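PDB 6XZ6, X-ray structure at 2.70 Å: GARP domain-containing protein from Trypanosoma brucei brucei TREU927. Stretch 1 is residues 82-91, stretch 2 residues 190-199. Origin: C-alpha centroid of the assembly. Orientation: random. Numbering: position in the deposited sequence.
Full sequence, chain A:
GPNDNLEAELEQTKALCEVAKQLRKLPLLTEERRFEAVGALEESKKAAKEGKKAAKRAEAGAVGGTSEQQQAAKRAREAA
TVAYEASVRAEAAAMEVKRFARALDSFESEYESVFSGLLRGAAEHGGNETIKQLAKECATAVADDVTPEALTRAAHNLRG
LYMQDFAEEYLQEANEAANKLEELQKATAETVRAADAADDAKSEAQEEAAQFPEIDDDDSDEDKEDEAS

Stretch 1, residues 82-91: VAYEASVRAE
Stretch 2 (190-199) ETVRAADAAD

How do the two stretches lie against each other? Both are helical throughout, with phi near -65° and psi near -40°, each a segment of a longer helix. They run nearly antiparallel, at 166°, and their axes approach to 7.9 Å. CA atoms pair Ala 83 with Ala 198 at 3.9 Å, Ala 86 with Ala 194 at 4.9 Å and Ala 90 with Thr 191 at 4.5 Å.

Which bumps fill which hollows? Ala 86 and Ala 194 point toward the opposing helix. The CB of Ala 86 sits 3.9 Å from the CB atoms of Ala 197 and Ala 198 and 3.7 Å from Ala 198 N. In return, Ala 194 CB nestles 3.3 Å from Ala 86 O and 4.0 Å from Ala 90 CB.

What closes the ends? Ala 83 CB rests 3.7 Å from Ala 198 O; at the other end Thr 191, chi1 -28°, brings CG2 to 3.3 Å from Ala 90 O, while its OG1 hydrogen-bonds elsewhere in the structure.

What holds the pair without cross-helix hydrogen bonds? Close packing does, covering 343 Å². Ala 83, Ala 86, Ala 90, Thr 191, Ala 194 and Ala 198 are buried; alanine's single methyl fits so tight a seam. Tyr 84 (t) and Val 192 (t) point away, though Arg 89 CB lies 4.2 Å from Ala 194 CB.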

# COMPACT_ATOMS: atom_id res chain seq x y z
N VAL A 82 -26.78 -14.52 15.65
CA VAL A 82 -26.13 -13.21 15.59
C VAL A 82 -24.61 -13.38 15.43
O VAL A 82 -24.01 -12.67 14.61
CB VAL A 82 -26.52 -12.28 16.76
CG1 VAL A 82 -25.61 -11.06 16.84
CG2 VAL A 82 -27.98 -11.85 16.64
N ALA A 83 -24.00 -14.36 16.13
CA ALA A 83 -22.57 -14.69 16.00
C ALA A 83 -22.28 -15.19 14.58
O ALA A 83 -21.36 -14.69 13.95
CB ALA A 83 -22.17 -15.72 17.04
N TYR A 84 -23.12 -16.09 14.04
CA TYR A 84 -23.02 -16.58 12.64
C TYR A 84 -23.07 -15.42 11.62
O TYR A 84 -22.23 -15.34 10.72
CB TYR A 84 -24.10 -17.62 12.30
CG TYR A 84 -24.12 -17.95 10.83
CD1 TYR A 84 -23.07 -18.65 10.24
CD2 TYR A 84 -25.15 -17.49 10.00
CE1 TYR A 84 -23.05 -18.90 8.86
CE2 TYR A 84 -25.13 -17.71 8.62
CZ TYR A 84 -24.09 -18.45 8.06
OH TYR A 84 -24.09 -18.71 6.71
N GLU A 85 -24.07 -14.53 11.75
CA GLU A 85 -24.27 -13.39 10.87
C GLU A 85 -23.12 -12.41 10.89
O GLU A 85 -22.80 -11.86 9.87
CB GLU A 85 -25.59 -12.69 11.17
CG GLU A 85 -26.81 -13.58 10.98
CD GLU A 85 -28.14 -12.94 11.32
OE1 GLU A 85 -28.16 -11.99 12.14
OE2 GLU A 85 -29.17 -13.39 10.76
N ALA A 86 -22.47 -12.22 12.05
CA ALA A 86 -21.29 -11.36 12.22
C ALA A 86 -20.08 -11.99 11.53
O ALA A 86 -19.31 -11.28 10.92
CB ALA A 86 -21.01 -11.12 13.69
N SER A 87 -19.94 -13.34 11.61
CA SER A 87 -18.86 -14.08 10.93
C SER A 87 -18.99 -13.93 9.37
O SER A 87 -18.00 -13.87 8.65
CB SER A 87 -18.86 -15.54 11.39
OG SER A 87 -19.46 -16.45 10.48
N VAL A 88 -20.23 -13.85 8.88
CA VAL A 88 -20.52 -13.67 7.45
C VAL A 88 -20.09 -12.25 7.02
O VAL A 88 -19.51 -12.08 5.94
CB VAL A 88 -22.00 -13.99 7.13
CG1 VAL A 88 -22.39 -13.47 5.75
CG2 VAL A 88 -22.28 -15.49 7.24
N ARG A 89 -20.35 -11.24 7.90
CA ARG A 89 -19.92 -9.87 7.67
C ARG A 89 -18.39 -9.74 7.72
O ARG A 89 -17.84 -8.95 6.95
CB ARG A 89 -20.59 -8.92 8.65
CG ARG A 89 -22.00 -8.54 8.23
CD ARG A 89 -22.59 -7.43 9.08
NE ARG A 89 -22.68 -7.83 10.48
CZ ARG A 89 -23.75 -8.42 11.01
NH1 ARG A 89 -24.84 -8.62 10.27
NH2 ARG A 89 -23.74 -8.79 12.29
N ALA A 90 -17.70 -10.56 8.57
CA ALA A 90 -16.23 -10.60 8.65
C ALA A 90 -15.64 -11.25 7.39
O ALA A 90 -14.57 -10.83 6.96
CB ALA A 90 -15.78 -11.34 9.91
N GLU A 91 -16.35 -12.22 6.76
CA GLU A 91 -15.96 -12.85 5.47
C GLU A 91 -15.87 -11.82 4.37
O GLU A 91 -14.88 -11.78 3.64
CB GLU A 91 -16.99 -13.92 4.99
CG GLU A 91 -16.69 -15.37 5.32
CD GLU A 91 -15.55 -16.03 4.56
OE1 GLU A 91 -15.52 -17.28 4.56
OE2 GLU A 91 -14.69 -15.32 4.00
N GLU A 190 -13.94 -2.94 9.95
CA GLU A 190 -15.19 -3.68 9.77
C GLU A 190 -15.01 -5.19 10.11
O GLU A 190 -15.98 -5.80 10.57
CB GLU A 190 -15.68 -3.55 8.32
CG GLU A 190 -16.30 -2.22 7.92
CD GLU A 190 -16.45 -1.99 6.42
OE1 GLU A 190 -16.55 -2.99 5.66
OE2 GLU A 190 -16.48 -0.81 6.00
N THR A 191 -13.82 -5.80 9.81
CA THR A 191 -13.60 -7.23 10.14
C THR A 191 -13.44 -7.38 11.65
O THR A 191 -14.02 -8.29 12.25
CB THR A 191 -12.41 -7.91 9.43
OG1 THR A 191 -12.10 -7.33 8.15
CG2 THR A 191 -12.64 -9.39 9.26
N VAL A 192 -12.69 -6.45 12.26
CA VAL A 192 -12.45 -6.43 13.70
C VAL A 192 -13.79 -6.22 14.44
O VAL A 192 -14.04 -6.93 15.40
CB VAL A 192 -11.36 -5.38 14.06
CG1 VAL A 192 -11.27 -5.13 15.55
CG2 VAL A 192 -9.99 -5.77 13.49
N ARG A 193 -14.65 -5.29 13.94
CA ARG A 193 -15.97 -4.95 14.51
C ARG A 193 -16.91 -6.14 14.51
O ARG A 193 -17.61 -6.37 15.49
CB ARG A 193 -16.59 -3.78 13.75
CG ARG A 193 -17.27 -2.76 14.64
CD ARG A 193 -17.83 -1.56 13.88
NE ARG A 193 -16.78 -0.74 13.24
CZ ARG A 193 -16.67 -0.56 11.93
NH1 ARG A 193 -17.54 -1.13 11.09
NH2 ARG A 193 -15.69 0.18 11.44
N ALA A 194 -16.90 -6.91 13.43
CA ALA A 194 -17.71 -8.11 13.27
C ALA A 194 -17.15 -9.26 14.11
O ALA A 194 -17.92 -10.06 14.61
CB ALA A 194 -17.78 -8.49 11.80
N ALA A 195 -15.84 -9.32 14.30
CA ALA A 195 -15.20 -10.34 15.15
C ALA A 195 -15.59 -10.12 16.60
O ALA A 195 -15.84 -11.08 17.32
CB ALA A 195 -13.69 -10.28 15.01
N ASP A 196 -15.67 -8.84 17.02
CA ASP A 196 -16.08 -8.44 18.38
C ASP A 196 -17.56 -8.72 18.57
O ASP A 196 -17.95 -9.20 19.63
CB ASP A 196 -15.80 -6.94 18.64
CG ASP A 196 -14.34 -6.50 18.55
OD1 ASP A 196 -13.44 -7.38 18.64
OD2 ASP A 196 -14.09 -5.27 18.40
N ALA A 197 -18.37 -8.42 17.53
CA ALA A 197 -19.81 -8.65 17.50
C ALA A 197 -20.13 -10.14 17.67
O ALA A 197 -21.03 -10.47 18.44
CB ALA A 197 -20.38 -8.14 16.19
N ALA A 198 -19.35 -11.04 17.01
CA ALA A 198 -19.50 -12.49 17.12
C ALA A 198 -19.08 -12.99 18.51
O ALA A 198 -19.75 -13.85 19.06
CB ALA A 198 -18.71 -13.19 16.03
N ASP A 199 -18.03 -12.42 19.10
CA ASP A 199 -17.56 -12.80 20.45
C ASP A 199 -18.60 -12.49 21.50
O ASP A 199 -18.91 -13.37 22.31
CB ASP A 199 -16.23 -12.10 20.79
CG ASP A 199 -14.99 -12.77 20.23
OD1 ASP A 199 -15.01 -14.02 20.08
OD2 ASP A 199 -13.99 -12.06 19.97